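PDB 6X42: serine repeat antigen 5 from Plasmodium falciparum, which belongs to the papain family of cysteine proteases but is probably a pseudoenzyme of the malaria parasite, captured in its pseudo-zymogen form. Local coordinates for residues A[40-48]-A[242-250]; A[57-68]-A[183-191]. All coordinates share one frame; numbering follows the deposited sequence. Where two conformers were deposited one is given.

In the fold
The two contacts are neighbours in the papain-type fold, their centres about 14 Å apart, and contact 2 is nested within the chain loop that contact 1 closes. Contact 1, partly buried, ties the loop ahead of helix 53-68 to the end of strand 236-243 and the loop that follows it, through backbone bonds, an arginine and a glutamine at the cleft. Contact 2 is deeply buried and lays the same helix against strand 189-193 of the same sheet, with aliphatic packing around a histidine–serine–threonine cluster. They meet directly: K59 bridges to E45, while Y60 packs against R243 and L42. Polar bonding thus dominates near the cleft, and apolar filling is greater inside.

Contact 1 (A[40-48]-A[242-250]); sequences SNLQVEDQG and VRNSWGPYW
The backbones of D46 and W246 form a single beta bridge, an antiparallel non-hydrogen-bonded pair: beside it Q47 N bonds S245 O at 2.8 Å and G247 N bonds E45 O at 2.9 Å. Farther along, the side chain of R243, rather than backbone, holds the loop. Its chain is extended from an anti start (chi1 179°), long enough to carry the guanidinium to two successive carbonyls: NH1 bonds L42 O and NH2 bonds Q43 O, each at 2.9 Å and each tilted from the guanidinium plane. V44 CA lies over one face of the group, and Y255 OH also bonds NH1. E45 adds a negative charge nearby, but its OE2 is engaged chiefly by K75 and K59. V44 CG1 lies 3.4 Å from G247 C, against the backbone; with positive phi, that position suits glycine. A water joins E45 N to N244 O.

Q47 starts between its backbone N and carbonyl (chi1 72°) and then runs straight, bringing OE1 to within 2.7 Å of the donor S245 OG. NE2 bonds C50 O, so the amide's rotation is fixed at both ends. The amide points the same way as the W246 indole, meeting it at the edge with the planes 68° apart. N244 OD1 bonds H219 NE2, and N244 ND2 rests over one face of W246. A glutamine just before helix 53-68, which corresponds to papain's active-site helix, facing an Asn–His pair beside a tryptophan, is consistent with the papain-family cleft, where in active members the equivalent glutamine lines the oxyanion hole.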
loop_
_atom_site.group_PDB
_atom_site.type_symbol
_atom_site.label_atom_id
_atom_site.label_comp_id
_atom_site.label_asym_id
_atom_site.label_seq_id
_atom_site.Cartn_x
_atom_site.Cartn_y
_atom_site.Cartn_z
ATOM N N SER A 40 -0.347 -8.950 -10.934
ATOM C CA SER A 40 -0.738 -10.249 -10.401
ATOM C C SER A 40 0.457 -11.115 -10.053
ATOM O O SER A 40 0.302 -12.123 -9.360
ATOM C CB SER A 40 -1.578 -11.011 -11.420
ATOM O OG SER A 40 -2.581 -10.163 -11.925
ATOM N N ASN A 41 1.635 -10.758 -10.543
ATOM C CA ASN A 41 2.851 -11.505 -10.281
ATOM C C ASN A 41 3.655 -10.947 -9.118
ATOM O O ASN A 41 4.756 -11.436 -8.846
ATOM C CB ASN A 41 3.634 -11.568 -11.578
ATOM C CG ASN A 41 3.102 -12.656 -12.488
ATOM O OD1 ASN A 41 3.445 -13.825 -12.332
ATOM N ND2 ASN A 41 2.119 -12.306 -13.307
ATOM N N LEU A 42 3.108 -9.980 -8.389
ATOM C CA LEU A 42 3.706 -9.511 -7.138
ATOM C C LEU A 42 3.101 -10.332 -5.999
ATOM O O LEU A 42 1.988 -10.060 -5.538
ATOM C CB LEU A 42 3.419 -8.026 -6.959
ATOM C CG LEU A 42 4.026 -7.071 -7.994
ATOM C CD1 LEU A 42 3.380 -5.670 -7.906
ATOM C CD2 LEU A 42 5.532 -6.986 -7.799
ATOM N N GLN A 43 3.808 -11.362 -5.553
ATOM C CA GLN A 43 3.219 -12.284 -4.601
ATOM C C GLN A 43 3.118 -11.627 -3.230
ATOM O O GLN A 43 3.889 -10.729 -2.890
ATOM C CB GLN A 43 4.037 -13.565 -4.518
ATOM C CG GLN A 43 4.015 -14.381 -5.819
ATOM C CD GLN A 43 2.585 -14.635 -6.349
ATOM O OE1 GLN A 43 1.798 -15.382 -5.753
ATOM N NE2 GLN A 43 2.259 -14.013 -7.485
ATOM N N VAL A 44 2.154 -12.102 -2.440
ATOM C CA VAL A 44 1.974 -11.633 -1.074
ATOM C C VAL A 44 3.200 -11.970 -0.235
ATOM O O VAL A 44 3.809 -13.040 -0.378
ATOM C CB VAL A 44 0.703 -12.287 -0.506
ATOM C CG1 VAL A 44 0.562 -12.068 1.001
ATOM C CG2 VAL A 44 -0.521 -11.755 -1.242
ATOM N N GLU A 45 3.572 -11.042 0.642
ATOM C CA GLU A 45 4.702 -11.179 1.554
ATOM C C GLU A 45 4.221 -11.294 2.998
ATOM O O GLU A 45 3.061 -11.052 3.311
ATOM C CB GLU A 45 5.687 -10.023 1.359
ATOM C CG GLU A 45 6.235 -10.009 -0.071
ATOM C CD GLU A 45 7.316 -8.982 -0.319
ATOM O OE1 GLU A 45 8.237 -8.877 0.500
ATOM O OE2 GLU A 45 7.270 -8.297 -1.353
ATOM N N ASP A 46 5.138 -11.728 3.871
ATOM C CA ASP A 46 4.883 -11.960 5.292
ATOM C C ASP A 46 5.874 -11.139 6.104
ATOM O O ASP A 46 7.070 -11.460 6.158
ATOM C CB ASP A 46 5.004 -13.459 5.612
ATOM C CG ASP A 46 4.609 -13.836 7.038
ATOM O OD1 ASP A 46 4.380 -12.940 7.880
ATOM O OD2 ASP A 46 4.560 -15.072 7.299
ATOM N N GLN A 47 5.390 -10.073 6.738
ATOM C CA GLN A 47 6.224 -9.210 7.565
ATOM C C GLN A 47 6.681 -9.876 8.865
ATOM O O GLN A 47 7.570 -9.343 9.551
ATOM C CB GLN A 47 5.492 -7.922 7.892
ATOM C CG GLN A 47 4.359 -8.081 8.873
ATOM C CD GLN A 47 3.557 -6.812 9.058
ATOM O OE1 GLN A 47 2.758 -6.420 8.207
ATOM N NE2 GLN A 47 3.775 -6.142 10.175
ATOM N N GLY A 48 6.096 -11.011 9.231
ATOM C CA GLY A 48 6.479 -11.664 10.468
ATOM C C GLY A 48 6.109 -10.820 11.672
ATOM O O GLY A 48 5.184 -10.006 11.639
ATOM N N VAL A 242 -8.240 -5.372 -0.745
ATOM C CA VAL A 242 -7.137 -4.910 0.093
ATOM C C VAL A 242 -6.088 -6.011 0.201
ATOM O O VAL A 242 -6.402 -7.165 0.513
ATOM C CB VAL A 242 -7.636 -4.495 1.493
ATOM C CG1 VAL A 242 -6.485 -3.974 2.359
ATOM C CG2 VAL A 242 -8.731 -3.455 1.383
ATOM N N ARG A 243 -4.837 -5.627 -0.033
ATOM C CA ARG A 243 -3.659 -6.474 0.149
ATOM C C ARG A 243 -3.073 -6.238 1.534
ATOM O O ARG A 243 -2.834 -5.093 1.932
ATOM C CB ARG A 243 -2.611 -6.118 -0.903
ATOM C CG ARG A 243 -1.301 -6.912 -0.830
ATOM C CD ARG A 243 -0.396 -6.461 -1.907
ATOM N NE ARG A 243 0.978 -6.928 -1.809
ATOM C CZ ARG A 243 1.523 -7.921 -2.504
ATOM N NH1 ARG A 243 0.809 -8.723 -3.265
ATOM N NH2 ARG A 243 2.823 -8.103 -2.451
ATOM N N ASN A 244 -2.804 -7.325 2.254
ATOM C CA ASN A 244 -2.100 -7.299 3.532
ATOM C C ASN A 244 -0.732 -7.951 3.364
ATOM O O ASN A 244 -0.439 -8.549 2.329
ATOM C CB ASN A 244 -2.943 -8.008 4.599
ATOM C CG ASN A 244 -2.664 -7.543 6.016
ATOM O OD1 ASN A 244 -1.757 -6.760 6.286
ATOM N ND2 ASN A 244 -3.471 -8.053 6.939
ATOM N N SER A 245 0.097 -7.833 4.404
ATOM C CA SER A 245 1.461 -8.337 4.436
ATOM C C SER A 245 1.658 -9.348 5.570
ATOM O O SER A 245 2.692 -9.352 6.254
ATOM C CB SER A 245 2.483 -7.204 4.507
ATOM O OG SER A 245 2.190 -6.283 5.537
ATOM N N TRP A 246 0.658 -10.213 5.758
ATOM C CA TRP A 246 0.679 -11.255 6.781
ATOM C C TRP A 246 0.772 -12.637 6.148
ATOM O O TRP A 246 0.415 -13.651 6.770
ATOM C CB TRP A 246 -0.522 -11.134 7.719
ATOM C CG TRP A 246 -0.522 -9.890 8.580
ATOM C CD1 TRP A 246 0.487 -8.989 8.745
ATOM C CD2 TRP A 246 -1.607 -9.425 9.391
ATOM N NE1 TRP A 246 0.084 -7.979 9.592
ATOM C CE2 TRP A 246 -1.191 -8.233 10.012
ATOM C CE3 TRP A 246 -2.899 -9.904 9.646
ATOM C CZ2 TRP A 246 -2.029 -7.500 10.855
ATOM C CZ3 TRP A 246 -3.711 -9.187 10.492
ATOM C CH2 TRP A 246 -3.278 -7.995 11.083
ATOM N N GLY A 247 1.284 -12.690 4.924
ATOM C CA GLY A 247 1.488 -13.932 4.228
ATOM C C GLY A 247 0.264 -14.398 3.474
ATOM O O GLY A 247 -0.844 -13.881 3.639
ATOM N N PRO A 248 0.456 -15.402 2.615
ATOM C CA PRO A 248 -0.615 -15.843 1.710
ATOM C C PRO A 248 -1.635 -16.780 2.333
ATOM O O PRO A 248 -2.571 -17.189 1.640
ATOM C CB PRO A 248 0.158 -16.545 0.594
ATOM C CG PRO A 248 1.377 -17.108 1.304
ATOM C CD PRO A 248 1.746 -16.035 2.304
ATOM N N TYR A 249 -1.523 -17.111 3.610
ATOM C CA TYR A 249 -2.515 -17.926 4.306
ATOM C C TYR A 249 -3.420 -17.098 5.206
ATOM O O TYR A 249 -4.356 -17.648 5.806
ATOM C CB TYR A 249 -1.826 -19.090 5.046
ATOM C CG TYR A 249 -0.951 -19.861 4.093
ATOM C CD1 TYR A 249 -1.497 -20.718 3.155
ATOM C CD2 TYR A 249 0.428 -19.695 4.103
ATOM C CE1 TYR A 249 -0.663 -21.417 2.255
ATOM C CE2 TYR A 249 1.238 -20.353 3.233
ATOM C CZ TYR A 249 0.698 -21.203 2.306
ATOM O OH TYR A 249 1.549 -21.864 1.451
ATOM N N TRP A 250 -3.199 -15.791 5.276
ATOM C CA TRP A 250 -4.046 -14.899 6.041
ATOM C C TRP A 250 -5.184 -14.411 5.147
ATOM O O TRP A 250 -4.975 -14.074 3.978
ATOM C CB TRP A 250 -3.217 -13.704 6.571
ATOM C CG TRP A 250 -4.112 -12.848 7.375
ATOM C CD1 TRP A 250 -4.456 -13.020 8.681
ATOM C CD2 TRP A 250 -4.892 -11.753 6.902
ATOM N NE1 TRP A 250 -5.391 -12.112 9.052
ATOM C CE2 TRP A 250 -5.693 -11.320 7.977
ATOM C CE3 TRP A 250 -4.982 -11.081 5.677
ATOM C CZ2 TRP A 250 -6.582 -10.260 7.868
ATOM C CZ3 TRP A 250 -5.874 -10.040 5.571
ATOM C CH2 TRP A 250 -6.667 -9.632 6.659
HETATM O O HOH W 1 1.970 -8.733 0.858
HETATM O O HOH W 2 5.342 -6.468 -2.250
#

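Contact 2 (A[57-68]-A[183-191]); sequences ASKYHLETIRCM and VMNKGSVIA
H61, T64 and S188 join their polar ends in a buried cluster where helix 57-68 runs nearly antiparallel to strand 189-191, their axes 7.8 Å apart. H61 swings its ring across to the strand side, CG anti to the backbone N (chi1 -176°), and S188 OG meets ND1 at the ring edge, in plane, in a 3.0 Å hydrogen bond. At the ring's other nitrogen, NE2 bonds F277 N, so imidazole suits a place where two polar partners must be served at once. S188 OG also lies 2.7 Å from T64 OG1. With chi1 69°, T64 sets OG1 between its own N and carbonyl, where it donates to K186 O at 2.8 Å and ties off the end of helix 172-186. G187 then leaves that helix with positive phi and passes close against T64, as a residue without a side chain can.

Apolar groups frame the cluster. I190 crosses H61 at about a right angle: CG1 lies 3.8 Å from H61 CB, while CD1 continues to S58 CA. K186 lays its aliphatic chain alongside I65 and carries NZ away to E182. M68, bent at chi2 and chi3, curls its methyl toward M184 O (CE, 3.5 Å). This is the domain interface typical of the papain fold, the long central helix seated against the beta-barrel domain.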
loop_
_atom_site.group_PDB
_atom_site.type_symbol
_atom_site.label_atom_id
_atom_site.label_comp_id
_atom_site.label_asym_id
_atom_site.label_seq_id
_atom_site.Cartn_x
_atom_site.Cartn_y
_atom_site.Cartn_z
ATOM N N ALA A 57 3.749 -1.865 2.558
ATOM C CA ALA A 57 2.716 -1.177 1.785
ATOM C C ALA A 57 3.314 -0.077 0.906
ATOM O O ALA A 57 2.880 0.144 -0.237
ATOM C CB ALA A 57 1.665 -0.607 2.725
ATOM N N SER A 58 4.307 0.638 1.430
ATOM C CA SER A 58 4.929 1.704 0.659
ATOM C C SER A 58 5.701 1.138 -0.520
ATOM O O SER A 58 5.628 1.667 -1.636
ATOM C CB SER A 58 5.853 2.537 1.545
ATOM O OG SER A 58 5.157 3.269 2.536
ATOM N N LYS A 59 6.451 0.060 -0.296
ATOM C CA LYS A 59 7.234 -0.512 -1.384
ATOM C C LYS A 59 6.332 -1.148 -2.435
ATOM O O LYS A 59 6.637 -1.101 -3.636
ATOM C CB LYS A 59 8.295 -1.491 -0.865
ATOM C CG LYS A 59 7.822 -2.920 -0.685
ATOM C CD LYS A 59 8.882 -3.810 -0.009
ATOM C CE LYS A 59 8.485 -5.259 -0.008
ATOM N NZ LYS A 59 8.786 -5.913 -1.309
ATOM N N TYR A 60 5.217 -1.754 -2.007
ATOM C CA TYR A 60 4.293 -2.335 -2.974
ATOM C C TYR A 60 3.703 -1.261 -3.883
ATOM O O TYR A 60 3.524 -1.478 -5.077
ATOM C CB TYR A 60 3.191 -3.109 -2.273
ATOM C CG TYR A 60 2.155 -3.684 -3.206
ATOM C CD1 TYR A 60 2.375 -4.883 -3.896
ATOM C CD2 TYR A 60 0.968 -3.006 -3.446
ATOM C CE1 TYR A 60 1.409 -5.417 -4.736
ATOM C CE2 TYR A 60 0.004 -3.524 -4.279
ATOM C CZ TYR A 60 0.219 -4.723 -4.929
ATOM O OH TYR A 60 -0.790 -5.213 -5.735
ATOM N N HIS A 61 3.405 -0.087 -3.326
ATOM C CA HIS A 61 2.924 1.030 -4.135
ATOM C C HIS A 61 3.945 1.409 -5.210
ATOM O O HIS A 61 3.569 1.634 -6.362
ATOM C CB HIS A 61 2.557 2.181 -3.195
ATOM C CG HIS A 61 1.949 3.382 -3.861
ATOM N ND1 HIS A 61 0.833 3.331 -4.664
ATOM C CD2 HIS A 61 2.280 4.692 -3.778
ATOM C CE1 HIS A 61 0.534 4.556 -5.075
ATOM N NE2 HIS A 61 1.379 5.405 -4.527
ATOM N N LEU A 62 5.238 1.444 -4.869
ATOM C CA LEU A 62 6.260 1.661 -5.890
ATOM C C LEU A 62 6.344 0.493 -6.869
ATOM O O LEU A 62 6.570 0.706 -8.070
ATOM C CB LEU A 62 7.623 1.916 -5.253
ATOM C CG LEU A 62 7.864 3.242 -4.566
ATOM C CD1 LEU A 62 9.324 3.324 -4.121
ATOM C CD2 LEU A 62 7.533 4.401 -5.513
ATOM N N GLU A 63 6.188 -0.746 -6.382
ATOM C CA GLU A 63 6.197 -1.910 -7.280
ATOM C C GLU A 63 5.049 -1.842 -8.300
ATOM O O GLU A 63 5.243 -2.163 -9.480
ATOM C CB GLU A 63 6.148 -3.223 -6.485
ATOM C CG GLU A 63 7.434 -3.460 -5.678
ATOM C CD GLU A 63 7.276 -4.423 -4.501
ATOM O OE1 GLU A 63 6.148 -4.934 -4.276
ATOM O OE2 GLU A 63 8.294 -4.672 -3.798
ATOM N N THR A 64 3.849 -1.408 -7.885
ATOM C CA THR A 64 2.761 -1.323 -8.866
ATOM C C THR A 64 2.986 -0.164 -9.825
ATOM O O THR A 64 2.662 -0.274 -11.008
ATOM C CB THR A 64 1.356 -1.283 -8.236
ATOM O OG1 THR A 64 1.109 -0.053 -7.534
ATOM C CG2 THR A 64 1.131 -2.449 -7.274
ATOM N N ILE A 65 3.529 0.957 -9.329
ATOM C CA ILE A 65 3.862 2.056 -10.223
ATOM C C ILE A 65 4.855 1.583 -11.276
ATOM O O ILE A 65 4.710 1.893 -12.466
ATOM C CB ILE A 65 4.392 3.267 -9.428
ATOM C CG1 ILE A 65 3.259 3.942 -8.648
ATOM C CG2 ILE A 65 5.098 4.236 -10.362
ATOM C CD1 ILE A 65 3.705 4.917 -7.575
ATOM N N ARG A 66 5.876 0.818 -10.859
ATOM C CA ARG A 66 6.841 0.262 -11.811
ATOM C C ARG A 66 6.161 -0.660 -12.818
ATOM O O ARG A 66 6.445 -0.591 -14.019
ATOM C CB ARG A 66 7.963 -0.440 -11.051
ATOM C CG ARG A 66 8.964 0.544 -10.421
ATOM C CD ARG A 66 10.051 -0.146 -9.600
ATOM N NE ARG A 66 10.756 -1.137 -10.407
ATOM C CZ ARG A 66 11.727 -0.853 -11.271
ATOM N NH1 ARG A 66 12.147 0.397 -11.419
ATOM N NH2 ARG A 66 12.272 -1.816 -11.996
ATOM N N CYS A 67 5.217 -1.489 -12.364
ATOM C CA CYS A 67 4.454 -2.322 -13.290
ATOM C C CYS A 67 3.689 -1.469 -14.299
ATOM O O CYS A 67 3.683 -1.764 -15.501
ATOM C CB CYS A 67 3.464 -3.201 -12.525
ATOM S SG CYS A 67 4.107 -4.725 -11.811
ATOM N N MET A 68 3.036 -0.408 -13.831
ATOM C CA MET A 68 2.265 0.444 -14.729
ATOM C C MET A 68 3.156 1.115 -15.770
ATOM O O MET A 68 2.675 1.450 -16.857
ATOM C CB MET A 68 1.524 1.522 -13.926
ATOM C CG MET A 68 0.353 1.071 -13.027
ATOM S SD MET A 68 -0.789 -0.154 -13.690
ATOM C CE MET A 68 -1.724 0.830 -14.844
ATOM N N VAL A 183 -5.896 3.893 -8.060
ATOM C CA VAL A 183 -5.732 2.459 -8.292
ATOM C C VAL A 183 -5.623 2.179 -9.787
ATOM O O VAL A 183 -4.762 1.411 -10.229
ATOM C CB VAL A 183 -6.874 1.673 -7.622
ATOM C CG1 VAL A 183 -6.852 0.199 -8.036
ATOM C CG2 VAL A 183 -6.796 1.796 -6.106
ATOM N N MET A 184 -6.469 2.825 -10.589
ATOM C CA MET A 184 -6.398 2.641 -12.036
ATOM C C MET A 184 -5.060 3.108 -12.595
ATOM O O MET A 184 -4.449 2.423 -13.420
ATOM C CB MET A 184 -7.531 3.415 -12.707
ATOM C CG MET A 184 -8.880 2.782 -12.451
ATOM S SD MET A 184 -10.251 3.612 -13.249
ATOM C CE MET A 184 -9.680 3.639 -14.950
ATOM N N ASN A 185 -4.583 4.274 -12.154
ATOM C CA ASN A 185 -3.419 4.888 -12.780
ATOM C C ASN A 185 -2.092 4.400 -12.215
ATOM O O ASN A 185 -1.126 4.244 -12.980
ATOM C CB ASN A 185 -3.500 6.407 -12.632
ATOM C CG ASN A 185 -4.588 7.031 -13.492
ATOM O OD1 ASN A 185 -5.144 6.403 -14.400
ATOM N ND2 ASN A 185 -4.923 8.263 -13.177
ATOM N N LYS A 186 -2.011 4.180 -10.900
ATOM C CA LYS A 186 -0.769 3.769 -10.258
ATOM C C LYS A 186 -0.734 2.302 -9.858
ATOM O O LYS A 186 0.333 1.812 -9.458
ATOM C CB LYS A 186 -0.515 4.630 -9.018
ATOM C CG LYS A 186 -0.146 6.086 -9.333
ATOM C CD LYS A 186 -0.162 6.977 -8.084
ATOM C CE LYS A 186 0.397 8.331 -8.380
ATOM N NZ LYS A 186 -0.608 9.191 -9.025
ATOM N N GLY A 187 -1.865 1.594 -9.934
ATOM C CA GLY A 187 -1.948 0.194 -9.586
ATOM C C GLY A 187 -2.351 -0.071 -8.155
ATOM O O GLY A 187 -2.698 -1.220 -7.824
ATOM N N SER A 188 -2.332 0.944 -7.302
ATOM C CA SER A 188 -2.613 0.770 -5.884
ATOM C C SER A 188 -2.615 2.150 -5.234
ATOM O O SER A 188 -2.113 3.125 -5.806
ATOM C CB SER A 188 -1.543 -0.075 -5.191
ATOM O OG SER A 188 -0.262 0.567 -5.241
ATOM N N VAL A 189 -3.120 2.193 -4.000
ATOM C CA VAL A 189 -2.759 3.233 -3.048
ATOM C C VAL A 189 -2.295 2.549 -1.768
ATOM O O VAL A 189 -2.567 1.370 -1.532
ATOM C CB VAL A 189 -3.906 4.221 -2.743
ATOM C CG1 VAL A 189 -4.381 4.909 -4.002
ATOM C CG2 VAL A 189 -5.059 3.522 -2.007
ATOM N N ILE A 190 -1.582 3.304 -0.934
ATOM C CA ILE A 190 -1.321 2.917 0.443
ATOM C C ILE A 190 -2.551 3.298 1.252
ATOM O O ILE A 190 -3.098 4.389 1.055
ATOM C CB ILE A 190 -0.070 3.645 0.963
ATOM C CG1 ILE A 190 1.151 3.385 0.080
ATOM C CG2 ILE A 190 0.177 3.255 2.423
ATOM C CD1 ILE A 190 2.262 4.420 0.294
ATOM N N ALA A 191 -3.002 2.418 2.140
ATOM C CA ALA A 191 -4.126 2.739 3.014
ATOM C C ALA A 191 -3.766 2.412 4.448
ATOM O O ALA A 191 -3.062 1.425 4.705
ATOM C CB ALA A 191 -5.406 1.981 2.621
#